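Local coordinates for protein phosphonate monoester hydrolase (Ruegeria pomeroyi, PDB 4UPK) that belongs to the sulfatase family of the alkaline phosphatase clan, with an alpha/beta fold around a mixed beta sheet, and forms an assembly of four chains, at residues A[464-469]-A[482-487]; A[216-221]-A[324-329]; A[106-111]-A[136-141]; A[261-266]-A[301-306]; A[91-96]-A[409-414]. All coordinates share one frame; numbering follows the deposited sequence.

Contact 1: A[464-469]-A[482-487]; sequences DARFTL and DHQGEG
In the four-stranded antiparallel sheet, the hairpin of strands 467-472 and 479-482 ends at Phe467 and Asp482, a non-hydrogen-bonded pair whose side chains lie on the same sheet face. Asp482 CB rests 3.7 Å from Phe467 CE1. The Asp482 carboxylate is gripped side-on by Arg466 in a two-bond salt bridge, Arg466 NE to Asp482 OD1 2.9 Å and NH2 to OD2 3.0 Å, both from well above the carboxylate plane. An extended chain from CG brings NE to Asp482. Phe467 CZ sits over the centre of the guanidinium, while Gln484 NE2 lies off-centre over the opposite face. Where strand 479-482 runs out, a type I turn from Asp482 to Gly485 takes over, and Asp482 OD1 closes an Asx turn by accepting from Gln484 N, on the carboxylate face opposite Arg466 NE. One backbone hydrogen bond follows beyond the strand ends, His483 N to Arg466 O at 2.7 Å. His483 NE2 and Thr468 OG1 share a hydrogen bond of 2.8 Å, the hydroxyl lying in the ring plane.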
# COMPACT_ATOMS: atom_id res chain seq x y z
N ASP A 464 8.66 -10.53 -40.48
CA ASP A 464 7.64 -11.06 -41.35
C ASP A 464 8.27 -12.30 -42.04
O ASP A 464 9.49 -12.49 -41.96
CB ASP A 464 7.26 -9.92 -42.33
CG ASP A 464 6.48 -10.26 -43.57
OD1 ASP A 464 5.29 -10.57 -43.44
OD2 ASP A 464 7.04 -10.13 -44.67
N ALA A 465 7.45 -13.15 -42.67
CA ALA A 465 7.91 -14.36 -43.38
C ALA A 465 9.02 -14.07 -44.43
O ALA A 465 9.94 -14.88 -44.61
CB ALA A 465 6.73 -15.06 -44.04
N ARG A 466 8.91 -12.90 -45.11
CA ARG A 466 9.84 -12.44 -46.13
C ARG A 466 10.76 -11.29 -45.65
O ARG A 466 11.96 -11.30 -45.92
CB ARG A 466 9.06 -12.01 -47.39
CG ARG A 466 9.99 -11.54 -48.51
CD ARG A 466 9.27 -11.20 -49.77
NE ARG A 466 10.19 -10.56 -50.70
CZ ARG A 466 9.82 -9.78 -51.70
NH1 ARG A 466 8.54 -9.53 -51.92
NH2 ARG A 466 10.73 -9.22 -52.48
N PHE A 467 10.19 -10.28 -45.00
CA PHE A 467 10.97 -9.12 -44.59
C PHE A 467 11.20 -8.96 -43.11
O PHE A 467 10.49 -9.52 -42.28
CB PHE A 467 10.32 -7.84 -45.11
CG PHE A 467 10.21 -7.66 -46.61
CD1 PHE A 467 11.26 -7.12 -47.34
CD2 PHE A 467 9.03 -7.96 -47.28
CE1 PHE A 467 11.14 -6.91 -48.72
CE2 PHE A 467 8.91 -7.75 -48.66
CZ PHE A 467 9.98 -7.24 -49.38
N THR A 468 12.22 -8.14 -42.78
CA THR A 468 12.53 -7.67 -41.44
C THR A 468 12.60 -6.16 -41.56
O THR A 468 13.34 -5.64 -42.40
CB THR A 468 13.79 -8.30 -40.83
OG1 THR A 468 13.58 -9.70 -40.68
CG2 THR A 468 14.14 -7.70 -39.45
N LEU A 469 11.79 -5.48 -40.78
CA LEU A 469 11.71 -4.04 -40.73
C LEU A 469 12.26 -3.55 -39.38
O LEU A 469 11.94 -4.12 -38.33
CB LEU A 469 10.24 -3.58 -40.92
CG LEU A 469 9.93 -2.10 -40.61
CD1 LEU A 469 10.35 -1.17 -41.75
CD2 LEU A 469 8.52 -1.92 -40.30
N ASP A 482 15.23 -8.14 -47.00
CA ASP A 482 14.45 -9.10 -47.78
C ASP A 482 15.11 -10.50 -47.70
O ASP A 482 16.22 -10.69 -48.21
CB ASP A 482 14.36 -8.61 -49.24
CG ASP A 482 13.55 -9.47 -50.20
OD1 ASP A 482 12.92 -10.46 -49.74
OD2 ASP A 482 13.58 -9.18 -51.42
N HIS A 483 14.42 -11.46 -47.07
CA HIS A 483 14.91 -12.82 -46.93
C HIS A 483 14.80 -13.68 -48.21
O HIS A 483 15.36 -14.78 -48.26
CB HIS A 483 14.41 -13.49 -45.64
CG HIS A 483 14.74 -12.71 -44.39
ND1 HIS A 483 16.05 -12.60 -43.91
CD2 HIS A 483 13.92 -12.00 -43.58
CE1 HIS A 483 15.97 -11.84 -42.83
NE2 HIS A 483 14.71 -11.45 -42.59
N GLN A 484 14.15 -13.15 -49.26
CA GLN A 484 14.07 -13.77 -50.58
C GLN A 484 15.20 -13.21 -51.48
O GLN A 484 15.45 -13.72 -52.56
CB GLN A 484 12.70 -13.51 -51.22
CG GLN A 484 11.69 -14.63 -50.97
CD GLN A 484 10.30 -14.28 -51.45
OE1 GLN A 484 9.33 -14.47 -50.72
NE2 GLN A 484 10.17 -13.77 -52.67
N GLY A 485 15.86 -12.14 -51.00
CA GLY A 485 16.99 -11.47 -51.64
C GLY A 485 18.27 -11.72 -50.87
O GLY A 485 18.61 -12.87 -50.59
N GLU A 486 18.97 -10.64 -50.49
CA GLU A 486 20.25 -10.68 -49.76
C GLU A 486 20.15 -10.90 -48.23
O GLU A 486 21.18 -11.02 -47.56
CB GLU A 486 21.13 -9.47 -50.09
CG GLU A 486 21.62 -9.46 -51.54
CD GLU A 486 22.73 -8.49 -51.85
OE1 GLU A 486 23.67 -8.36 -51.02
OE2 GLU A 486 22.68 -7.85 -52.92
N GLY A 487 18.93 -11.03 -47.73
CA GLY A 487 18.67 -11.22 -46.31
C GLY A 487 19.04 -9.97 -45.54
O GLY A 487 18.75 -8.85 -45.98

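Contact 2: A[216-221]-A[324-329]; sequences FLTDQF and IGRVIA
Two helices run nearly parallel: the segment axes make an angle of 11° and approach to 10.2 Å, and the CA atoms of Thr218 and Val327 are 7.3 Å apart. At that separation side chains bridge the gap. Val327 CG1, anti to the backbone N (chi1 176°), comes within 3.6 Å of Phe221 CE2, obliquely to the ring, whereas CG2 sits between Phe221 CD2 and Thr218 CG2, 4.0 Å from the latter. Both helices pack on one face of the central sheet, as helices do in alpha/beta folds of this clan: Phe221 and Val327 both touch Leu37 of strand 35-41, Phe221 also reaches Ala235, and Val327 reaches Tyr239 of the parallel neighbour 234-239. Thr218 OG1 bonds Thr214 O and Tyr239 OH, and the methyl CG2 faces helix 303-333. Further from the sheet lies a salt bridge. Arg326 NH2 meets Asp219 OD1 at 2.7 Å, in the guanidinium plane and nearly in line with the C-O bond; NH1 adds a weak bond to the same oxygen at 3.0 Å. Carboxylate and guanidinium are steeply turned, 78° between planes. The Thr218 methyl CG2 lies 3.5 Å from Arg326 NH1, which also bonds His323 ND1.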
# COMPACT_ATOMS: atom_id res chain seq x y z
N PHE A 216 29.32 -25.32 -9.83
CA PHE A 216 28.90 -24.86 -8.51
C PHE A 216 27.40 -24.62 -8.42
O PHE A 216 26.79 -25.08 -7.44
CB PHE A 216 29.73 -23.63 -8.07
CG PHE A 216 29.29 -23.05 -6.75
CD1 PHE A 216 29.76 -23.59 -5.55
CD2 PHE A 216 28.35 -22.03 -6.70
CE1 PHE A 216 29.30 -23.10 -4.32
CE2 PHE A 216 27.89 -21.54 -5.47
CZ PHE A 216 28.38 -22.07 -4.29
N LEU A 217 26.80 -23.93 -9.41
CA LEU A 217 25.34 -23.65 -9.41
C LEU A 217 24.52 -24.93 -9.49
O LEU A 217 23.56 -25.09 -8.74
CB LEU A 217 24.94 -22.65 -10.51
CG LEU A 217 23.51 -22.10 -10.47
CD1 LEU A 217 23.17 -21.38 -9.15
CD2 LEU A 217 23.27 -21.20 -11.61
N THR A 218 24.95 -25.87 -10.35
CA THR A 218 24.36 -27.20 -10.53
C THR A 218 24.45 -27.98 -9.21
O THR A 218 23.48 -28.64 -8.82
CB THR A 218 25.05 -27.96 -11.68
OG1 THR A 218 25.15 -27.08 -12.80
CG2 THR A 218 24.30 -29.23 -12.07
N ASP A 219 25.62 -27.90 -8.54
CA ASP A 219 25.83 -28.54 -7.24
C ASP A 219 24.87 -27.97 -6.18
O ASP A 219 24.31 -28.75 -5.43
CB ASP A 219 27.30 -28.40 -6.79
CG ASP A 219 28.31 -29.23 -7.56
OD1 ASP A 219 27.89 -30.14 -8.32
OD2 ASP A 219 29.50 -28.96 -7.43
N GLN A 220 24.63 -26.66 -6.18
CA GLN A 220 23.70 -25.98 -5.26
C GLN A 220 22.25 -26.41 -5.49
O GLN A 220 21.53 -26.65 -4.52
CB GLN A 220 23.87 -24.45 -5.29
CG GLN A 220 25.23 -23.94 -4.76
CD GLN A 220 25.83 -24.75 -3.63
OE1 GLN A 220 26.76 -25.54 -3.83
NE2 GLN A 220 25.30 -24.59 -2.44
N PHE A 221 21.85 -26.57 -6.76
CA PHE A 221 20.54 -27.12 -7.17
C PHE A 221 20.38 -28.55 -6.62
O PHE A 221 19.39 -28.85 -5.97
CB PHE A 221 20.43 -27.12 -8.71
CG PHE A 221 19.16 -27.73 -9.26
CD1 PHE A 221 18.03 -26.94 -9.46
CD2 PHE A 221 19.09 -29.08 -9.57
CE1 PHE A 221 16.84 -27.50 -9.98
CE2 PHE A 221 17.90 -29.65 -10.06
CZ PHE A 221 16.79 -28.85 -10.27
N ILE A 324 23.55 -29.80 -17.23
CA ILE A 324 22.09 -29.91 -17.44
C ILE A 324 21.70 -31.40 -17.47
O ILE A 324 20.63 -31.75 -16.99
CB ILE A 324 21.58 -29.07 -18.67
CG1 ILE A 324 21.56 -27.58 -18.32
CG2 ILE A 324 20.18 -29.54 -19.20
CD1 ILE A 324 21.23 -26.61 -19.47
N GLY A 325 22.59 -32.26 -17.98
CA GLY A 325 22.41 -33.72 -17.98
C GLY A 325 22.28 -34.28 -16.57
O GLY A 325 21.49 -35.20 -16.34
N ARG A 326 23.00 -33.70 -15.60
CA ARG A 326 22.95 -34.07 -14.18
C ARG A 326 21.61 -33.68 -13.57
O ARG A 326 21.13 -34.39 -12.70
CB ARG A 326 24.07 -33.37 -13.40
CG ARG A 326 25.49 -33.81 -13.72
CD ARG A 326 26.47 -32.84 -13.08
NE ARG A 326 26.49 -32.99 -11.62
CZ ARG A 326 26.86 -32.06 -10.76
NH1 ARG A 326 27.24 -30.86 -11.18
NH2 ARG A 326 26.86 -32.32 -9.46
N VAL A 327 21.04 -32.52 -13.99
CA VAL A 327 19.73 -32.00 -13.55
C VAL A 327 18.62 -32.96 -14.05
O VAL A 327 17.75 -33.35 -13.28
CB VAL A 327 19.50 -30.53 -13.99
CG1 VAL A 327 18.10 -30.05 -13.61
CG2 VAL A 327 20.56 -29.60 -13.38
N ILE A 328 18.69 -33.36 -15.34
CA ILE A 328 17.77 -34.32 -15.96
C ILE A 328 17.88 -35.67 -15.26
O ILE A 328 16.85 -36.23 -14.91
CB ILE A 328 17.98 -34.44 -17.52
CG1 ILE A 328 17.74 -33.09 -18.27
CG2 ILE A 328 17.17 -35.59 -18.13
CD1 ILE A 328 16.32 -32.38 -18.05
N ALA A 329 19.13 -36.19 -15.04
CA ALA A 329 19.40 -37.47 -14.37
C ALA A 329 18.77 -37.51 -12.98
O ALA A 329 18.21 -38.54 -12.62
CB ALA A 329 20.91 -37.73 -14.28

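Contact 3: A[106-111]-A[136-141]; sequences PLRHDT and DPRAYD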
# COMPACT_ATOMS: atom_id res chain seq x y z
N PRO A 106 13.87 0.84 -13.61
CA PRO A 106 12.97 0.15 -12.67
C PRO A 106 11.72 -0.44 -13.29
O PRO A 106 11.20 0.06 -14.28
CB PRO A 106 12.64 1.23 -11.63
CG PRO A 106 13.75 2.18 -11.70
CD PRO A 106 14.10 2.23 -13.16
N LEU A 107 11.28 -1.55 -12.72
CA LEU A 107 10.05 -2.23 -13.11
C LEU A 107 9.05 -1.90 -12.00
O LEU A 107 9.43 -1.97 -10.82
CB LEU A 107 10.30 -3.75 -13.19
CG LEU A 107 9.12 -4.64 -13.61
CD1 LEU A 107 8.82 -4.50 -15.10
CD2 LEU A 107 9.43 -6.10 -13.30
N ARG A 108 7.79 -1.51 -12.36
CA ARG A 108 6.71 -1.19 -11.40
C ARG A 108 6.58 -2.34 -10.37
O ARG A 108 6.60 -3.52 -10.75
CB ARG A 108 5.37 -1.00 -12.12
CG ARG A 108 5.17 0.29 -12.88
CD ARG A 108 3.77 0.26 -13.48
NE ARG A 108 3.52 1.37 -14.39
CZ ARG A 108 2.98 2.54 -14.03
NH1 ARG A 108 2.65 2.75 -12.76
NH2 ARG A 108 2.82 3.50 -14.91
N HIS A 109 6.44 -2.01 -9.08
CA HIS A 109 6.33 -3.02 -8.03
C HIS A 109 5.10 -3.92 -8.15
O HIS A 109 5.18 -5.10 -7.81
CB HIS A 109 6.39 -2.39 -6.64
CG HIS A 109 6.86 -3.35 -5.59
ND1 HIS A 109 8.12 -3.95 -5.67
CD2 HIS A 109 6.25 -3.78 -4.46
CE1 HIS A 109 8.21 -4.73 -4.60
NE2 HIS A 109 7.12 -4.65 -3.84
N ASP A 110 3.98 -3.37 -8.64
CA ASP A 110 2.72 -4.09 -8.78
C ASP A 110 2.57 -4.85 -10.12
O ASP A 110 1.47 -5.34 -10.42
CB ASP A 110 1.54 -3.15 -8.49
CG ASP A 110 1.42 -1.92 -9.38
OD1 ASP A 110 2.34 -1.67 -10.20
OD2 ASP A 110 0.40 -1.21 -9.27
N THR A 111 3.67 -4.99 -10.90
CA THR A 111 3.66 -5.72 -12.17
C THR A 111 3.54 -7.22 -11.90
O THR A 111 4.42 -7.79 -11.27
CB THR A 111 4.91 -5.39 -13.03
OG1 THR A 111 4.97 -3.98 -13.23
CG2 THR A 111 4.87 -6.06 -14.39
N ASP A 136 11.59 -1.11 -7.93
CA ASP A 136 10.79 0.11 -7.92
C ASP A 136 11.21 0.98 -6.71
O ASP A 136 11.04 0.55 -5.56
CB ASP A 136 9.29 -0.24 -7.87
CG ASP A 136 8.29 0.88 -8.11
OD1 ASP A 136 8.70 2.06 -8.14
OD2 ASP A 136 7.09 0.58 -8.25
N PRO A 137 11.76 2.20 -6.95
CA PRO A 137 12.17 3.07 -5.83
C PRO A 137 11.03 3.46 -4.89
O PRO A 137 11.29 3.78 -3.73
CB PRO A 137 12.78 4.30 -6.53
CG PRO A 137 13.04 3.88 -7.91
CD PRO A 137 12.02 2.85 -8.25
N ARG A 138 9.78 3.43 -5.39
CA ARG A 138 8.56 3.75 -4.65
C ARG A 138 8.23 2.67 -3.59
O ARG A 138 7.53 2.96 -2.63
CB ARG A 138 7.37 3.94 -5.61
CG ARG A 138 7.59 5.02 -6.68
CD ARG A 138 6.52 5.05 -7.76
NE ARG A 138 6.39 3.76 -8.44
CZ ARG A 138 5.35 3.39 -9.19
NH1 ARG A 138 4.34 4.23 -9.40
NH2 ARG A 138 5.32 2.18 -9.74
N ALA A 139 8.74 1.43 -3.78
CA ALA A 139 8.50 0.29 -2.88
C ALA A 139 9.55 0.08 -1.79
O ALA A 139 9.34 -0.78 -0.92
CB ALA A 139 8.35 -0.97 -3.71
N TYR A 140 10.67 0.83 -1.84
CA TYR A 140 11.78 0.67 -0.88
C TYR A 140 12.29 1.98 -0.28
O TYR A 140 12.12 3.04 -0.88
CB TYR A 140 12.96 -0.02 -1.57
CG TYR A 140 12.74 -1.47 -1.95
CD1 TYR A 140 12.21 -1.81 -3.19
CD2 TYR A 140 13.18 -2.49 -1.12
CE1 TYR A 140 12.05 -3.14 -3.57
CE2 TYR A 140 13.04 -3.83 -1.50
CZ TYR A 140 12.48 -4.15 -2.72
OH TYR A 140 12.33 -5.46 -3.09
N ASP A 141 13.00 1.89 0.88
CA ASP A 141 13.69 3.02 1.51
C ASP A 141 14.82 3.43 0.54
O ASP A 141 15.40 2.55 -0.10
CB ASP A 141 14.28 2.63 2.89
CG ASP A 141 15.21 3.67 3.49
OD1 ASP A 141 14.76 4.81 3.73
OD2 ASP A 141 16.39 3.34 3.71
O HOH W 1 2.47 0.94 -10.48
O HOH W 2 10.27 -3.57 -6.90
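Hydrogen bonding joins His109 to Asp136 first: the backbone N of His109 donates to Asp136 OD2 at 2.8 Å, on the anti side of the carboxylate. The syn side is taken by Arg138, which clasps the same group side-on in a salt bridge, Arg138 NE on Asp136 OD1 (2.9 Å) and NH2 on OD2. OD1 also accepts from Arg138 N, closing an Asx turn. With both oxygens held by two donors each, the carboxylate is fixed in rotation, and the Arg138 guanidinium would offset its negative charge. Water carries the next set of links. One molecule accepts a bond from Arg108 NH1 and another from Arg138 NH2, and hydrogen-bonds Asp110 OD1. Arg108 NH1 and Arg138 NH1 stand 4.0 Å apart, like charges close together. A second water joins His109 ND1 to Asp136 N.

These are two irregular loops of the alpha/beta domain, 106-111 leading to helix 114-120 and 136-141 following strand 125-127, and they meet at a subunit interface. Arg108 NH2 makes a salt bridge to Asp518 of the second subunit, whose Leu521 also packs on Asp136 and Arg138.

Among apolar contacts, Ala139 CB stands over the centre of the imidazole of His109 in a CH-pi contact, 3.5 Å from the ring centroid and 14° off the normal. A chi1 of -155° puts His109 CG anti to the backbone N, 3.4 Å from Ala139 CB. Pro106 CB and Pro137 CD touch at 3.8 Å, the two side chains crossing at about a right angle.

Contact 4: A[261-266]-A[301-306]; sequences LPLPAR and PTDETI
Arg266 sets its CG between the backbone N and the carbonyl carbon (chi1 58°), the crowded position, and from CG to NE the chain is extended toward Asp303. The result is a salt bridge on a single oxygen: Arg266 NH2 donates to Asp303 OD1 at 2.9 Å, within the guanidinium plane and on the syn side of the carboxylate, though 35° out of the carboxylate plane, while NH1 adds a weak bond to OD1 at 3.5 Å. Next to the salt bridge, Ile306 CD1 abuts the guanidinium edge 3.9 Å from Arg266 NH1, and Ile306 CG2 packs on Pro264 CG at 3.6 Å. Pro264 CD also stands over the centre of one guanidinium face. Asp303 begins helix 303-333, directly after the N-cap Thr302, whose OG1 accepts from Thr305 N; the helix N terminus would tend to stabilise the negative charge of Asp303. The loop between strand 234-239 and helix 270-275 thus lies along the first turns of this long helix, with Gln307 touching Leu263 and Pro264, and Arg310 and Gln307 bonding Pro262 O.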
# COMPACT_ATOMS: atom_id res chain seq x y z
N LEU A 261 37.00 -23.86 -36.99
CA LEU A 261 35.67 -23.30 -36.85
C LEU A 261 35.33 -22.44 -38.07
O LEU A 261 36.24 -21.85 -38.68
CB LEU A 261 35.62 -22.44 -35.59
CG LEU A 261 35.60 -23.15 -34.23
CD1 LEU A 261 35.46 -22.15 -33.14
CD2 LEU A 261 34.45 -24.15 -34.12
N PRO A 262 34.04 -22.31 -38.44
CA PRO A 262 33.72 -21.38 -39.55
C PRO A 262 33.93 -19.93 -39.07
O PRO A 262 33.81 -19.65 -37.87
CB PRO A 262 32.23 -21.66 -39.84
CG PRO A 262 31.68 -22.23 -38.59
CD PRO A 262 32.81 -22.89 -37.84
N LEU A 263 34.28 -19.03 -39.99
CA LEU A 263 34.45 -17.62 -39.66
C LEU A 263 33.07 -17.00 -39.44
O LEU A 263 32.08 -17.58 -39.92
CB LEU A 263 35.20 -16.88 -40.81
CG LEU A 263 36.74 -17.08 -40.86
CD1 LEU A 263 37.30 -16.59 -42.19
CD2 LEU A 263 37.45 -16.36 -39.70
N PRO A 264 32.93 -15.85 -38.74
CA PRO A 264 31.59 -15.26 -38.59
C PRO A 264 31.00 -14.82 -39.94
O PRO A 264 31.74 -14.58 -40.89
CB PRO A 264 31.84 -14.02 -37.73
CG PRO A 264 33.17 -14.23 -37.10
CD PRO A 264 33.96 -15.02 -38.07
N ALA A 265 29.65 -14.71 -40.00
CA ALA A 265 28.93 -14.20 -41.17
C ALA A 265 29.05 -12.68 -41.08
O ALA A 265 28.62 -12.08 -40.09
CB ALA A 265 27.47 -14.64 -41.13
N ARG A 266 29.71 -12.06 -42.06
CA ARG A 266 29.97 -10.61 -42.04
C ARG A 266 30.32 -10.08 -43.42
O ARG A 266 30.73 -10.86 -44.29
CB ARG A 266 31.14 -10.29 -41.06
CG ARG A 266 32.42 -11.05 -41.44
CD ARG A 266 33.57 -10.91 -40.48
NE ARG A 266 34.69 -11.69 -40.98
CZ ARG A 266 35.83 -11.90 -40.33
NH1 ARG A 266 36.03 -11.36 -39.14
NH2 ARG A 266 36.78 -12.64 -40.87
N PRO A 301 41.25 -7.20 -32.90
CA PRO A 301 40.22 -8.06 -33.48
C PRO A 301 40.67 -8.80 -34.76
O PRO A 301 40.10 -8.62 -35.84
CB PRO A 301 39.06 -7.10 -33.70
CG PRO A 301 39.70 -5.82 -33.99
CD PRO A 301 40.98 -5.78 -33.20
N THR A 302 41.71 -9.63 -34.63
CA THR A 302 42.20 -10.43 -35.76
C THR A 302 41.29 -11.65 -35.89
O THR A 302 40.50 -11.93 -34.98
CB THR A 302 43.66 -10.88 -35.52
OG1 THR A 302 43.75 -11.48 -34.23
CG2 THR A 302 44.67 -9.75 -35.64
N ASP A 303 41.41 -12.40 -37.01
CA ASP A 303 40.67 -13.63 -37.23
C ASP A 303 41.08 -14.68 -36.20
O ASP A 303 40.23 -15.45 -35.77
CB ASP A 303 40.89 -14.15 -38.67
CG ASP A 303 40.09 -13.42 -39.74
OD1 ASP A 303 39.28 -12.54 -39.39
OD2 ASP A 303 40.24 -13.77 -40.93
N GLU A 304 42.35 -14.69 -35.77
CA GLU A 304 42.87 -15.61 -34.73
C GLU A 304 42.19 -15.33 -33.39
O GLU A 304 41.76 -16.26 -32.73
CB GLU A 304 44.40 -15.48 -34.59
CG GLU A 304 45.01 -16.59 -33.74
CD GLU A 304 46.50 -16.50 -33.46
OE1 GLU A 304 47.23 -15.87 -34.25
OE2 GLU A 304 46.94 -17.13 -32.46
N THR A 305 42.07 -14.04 -33.02
CA THR A 305 41.41 -13.58 -31.81
C THR A 305 39.91 -13.96 -31.84
O THR A 305 39.43 -14.62 -30.91
CB THR A 305 41.63 -12.08 -31.65
OG1 THR A 305 42.99 -11.84 -31.32
CG2 THR A 305 40.70 -11.43 -30.62
N ILE A 306 39.19 -13.53 -32.89
CA ILE A 306 37.76 -13.77 -33.08
C ILE A 306 37.39 -15.25 -32.97
O ILE A 306 36.48 -15.59 -32.22
CB ILE A 306 37.25 -13.07 -34.39
CG1 ILE A 306 37.26 -11.53 -34.23
CG2 ILE A 306 35.86 -13.56 -34.81
CD1 ILE A 306 37.47 -10.76 -35.57

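Contact 5: A[91-96]-A[409-414]; sequences TGQYAM and AVDGRS
Tyr94 and Asp411 bring together an aromatic ring and a carboxylate whose planes are 30° apart. The approach is oblique: ring atom CD2 of Tyr94 is 3.5 Å from Asp411 OD2 and 3.6 Å from Asp411 CB. That oxygen has a stronger partner in the backbone, since Tyr94 N donates to the anti lone pair of Asp411 OD2 at 2.8 Å and 166°. Asn97 ND2 bonds OD2 as well, and Arg536 makes a salt bridge to OD1, so both oxygens of this buried carboxylate are satisfied. At the far end of the ring, a water donates to Tyr94 OH and to Asp411 O, and the hydroxyl also bonds Glu390 OE1. The other flat group, the Gln93 amide, lies beside Ala409, its NE2 3.4 Å from the methyl CB, with Gln93 CG 3.2 Å from Ala409 O.

Backbone bonds converge on Gly92 O: Gly412 N reaches it at 3.0 Å, and Asp411 N adds a weak bond at 2.8 Å. Gly92 leaves helix 82-91 with positive phi (74°), and Val410 CG1 lies close beside it, 4.0 Å from Gly92 CA; the valine's other methyl, CG2, touches Thr91 O.

The bend between helices 82-91 and 95-98 is thereby held against the loop that joins helix 394-402 to helix 416-419, with Glu434 of strand 431-436 touching Tyr94 and Tyr537 near the C terminus bonding Asp411 O.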
# COMPACT_ATOMS: atom_id res chain seq x y z
N THR A 91 7.60 -11.40 -16.88
CA THR A 91 6.30 -10.70 -16.79
C THR A 91 5.33 -11.08 -17.91
O THR A 91 4.13 -10.84 -17.76
CB THR A 91 6.43 -9.16 -16.75
OG1 THR A 91 6.94 -8.68 -18.00
CG2 THR A 91 7.27 -8.65 -15.57
N GLY A 92 5.83 -11.63 -19.01
CA GLY A 92 4.99 -11.99 -20.15
C GLY A 92 4.51 -10.79 -20.96
O GLY A 92 3.59 -10.92 -21.78
N GLN A 93 5.16 -9.62 -20.77
CA GLN A 93 4.82 -8.36 -21.44
C GLN A 93 5.94 -7.85 -22.34
O GLN A 93 7.11 -8.08 -22.05
CB GLN A 93 4.54 -7.24 -20.41
CG GLN A 93 3.47 -7.54 -19.38
CD GLN A 93 3.24 -6.38 -18.45
OE1 GLN A 93 3.56 -5.22 -18.73
NE2 GLN A 93 2.61 -6.64 -17.33
N TYR A 94 5.58 -7.09 -23.37
CA TYR A 94 6.54 -6.41 -24.24
C TYR A 94 7.19 -5.28 -23.39
O TYR A 94 6.57 -4.80 -22.45
CB TYR A 94 5.82 -5.79 -25.45
CG TYR A 94 5.31 -6.81 -26.45
CD1 TYR A 94 6.19 -7.53 -27.25
CD2 TYR A 94 3.94 -6.97 -26.69
CE1 TYR A 94 5.73 -8.43 -28.21
CE2 TYR A 94 3.47 -7.89 -27.62
CZ TYR A 94 4.37 -8.61 -28.38
OH TYR A 94 3.89 -9.54 -29.28
N ALA A 95 8.42 -4.88 -23.72
CA ALA A 95 9.15 -3.81 -23.06
C ALA A 95 8.34 -2.50 -23.12
O ALA A 95 8.49 -1.69 -22.21
CB ALA A 95 10.52 -3.62 -23.71
N MET A 96 7.49 -2.28 -24.19
CA MET A 96 6.63 -1.09 -24.35
C MET A 96 5.57 -1.03 -23.24
O MET A 96 5.08 0.03 -22.92
CB MET A 96 6.01 -0.96 -25.77
CG MET A 96 5.13 -2.12 -26.21
SD MET A 96 4.65 -1.94 -27.95
CE MET A 96 3.76 -3.46 -28.18
N ALA A 409 -2.66 -8.27 -18.20
CA ALA A 409 -1.41 -7.52 -18.44
C ALA A 409 -0.42 -8.30 -19.35
O ALA A 409 0.37 -7.69 -20.05
CB ALA A 409 -0.74 -7.21 -17.11
N VAL A 410 -0.50 -9.65 -19.33
CA VAL A 410 0.35 -10.53 -20.12
C VAL A 410 0.02 -10.43 -21.61
O VAL A 410 -1.09 -10.76 -22.04
CB VAL A 410 0.36 -11.99 -19.56
CG1 VAL A 410 1.11 -12.95 -20.47
CG2 VAL A 410 0.94 -12.04 -18.15
N ASP A 411 1.01 -9.95 -22.39
CA ASP A 411 0.93 -9.80 -23.85
C ASP A 411 1.13 -11.13 -24.58
O ASP A 411 0.61 -11.29 -25.69
CB ASP A 411 1.98 -8.79 -24.34
CG ASP A 411 1.78 -7.37 -23.86
OD1 ASP A 411 0.64 -6.86 -23.96
OD2 ASP A 411 2.77 -6.74 -23.45
N GLY A 412 1.89 -12.04 -23.96
CA GLY A 412 2.19 -13.36 -24.50
C GLY A 412 1.01 -14.30 -24.48
O GLY A 412 0.04 -14.08 -23.75
N ARG A 413 1.09 -15.35 -25.29
CA ARG A 413 0.06 -16.37 -25.42
C ARG A 413 0.65 -17.75 -25.14
O ARG A 413 1.78 -18.04 -25.53
CB ARG A 413 -0.56 -16.32 -26.83
CG ARG A 413 -1.40 -15.07 -27.08
CD ARG A 413 -2.01 -15.05 -28.47
NE ARG A 413 -2.92 -16.18 -28.71
CZ ARG A 413 -3.47 -16.46 -29.89
NH1 ARG A 413 -3.24 -15.67 -30.94
NH2 ARG A 413 -4.24 -17.52 -30.03
N SER A 414 -0.12 -18.59 -24.45
CA SER A 414 0.26 -19.96 -24.10
C SER A 414 0.66 -20.79 -25.32
O SER A 414 -0.03 -20.79 -26.35
CB SER A 414 -0.88 -20.64 -23.35
OG SER A 414 -0.54 -21.97 -22.97
O HOH W 3 1.98 -11.18 -28.20

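Overall arrangement
Read from the N terminus, the chain opens contact 5 first, and its loop is the longest, closing only at 409-414. Inside it lies contact 3, closed by 136-141, and then contact 2, whose loop runs from 216-221 to 324-329 and encloses contact 4. Contacts 2 and 4 share helix 303-333, bound near its start and further along, with centres 32 Å apart. Contact 1 follows in series, a short hairpin in the C-terminal antiparallel sheet. No two loops cross. Only contacts 3 and 5 touch: Thr111 CG2 packs on Thr91 CG2 at 3.7 Å, joining the subunit interface to the bend after helix 82-91.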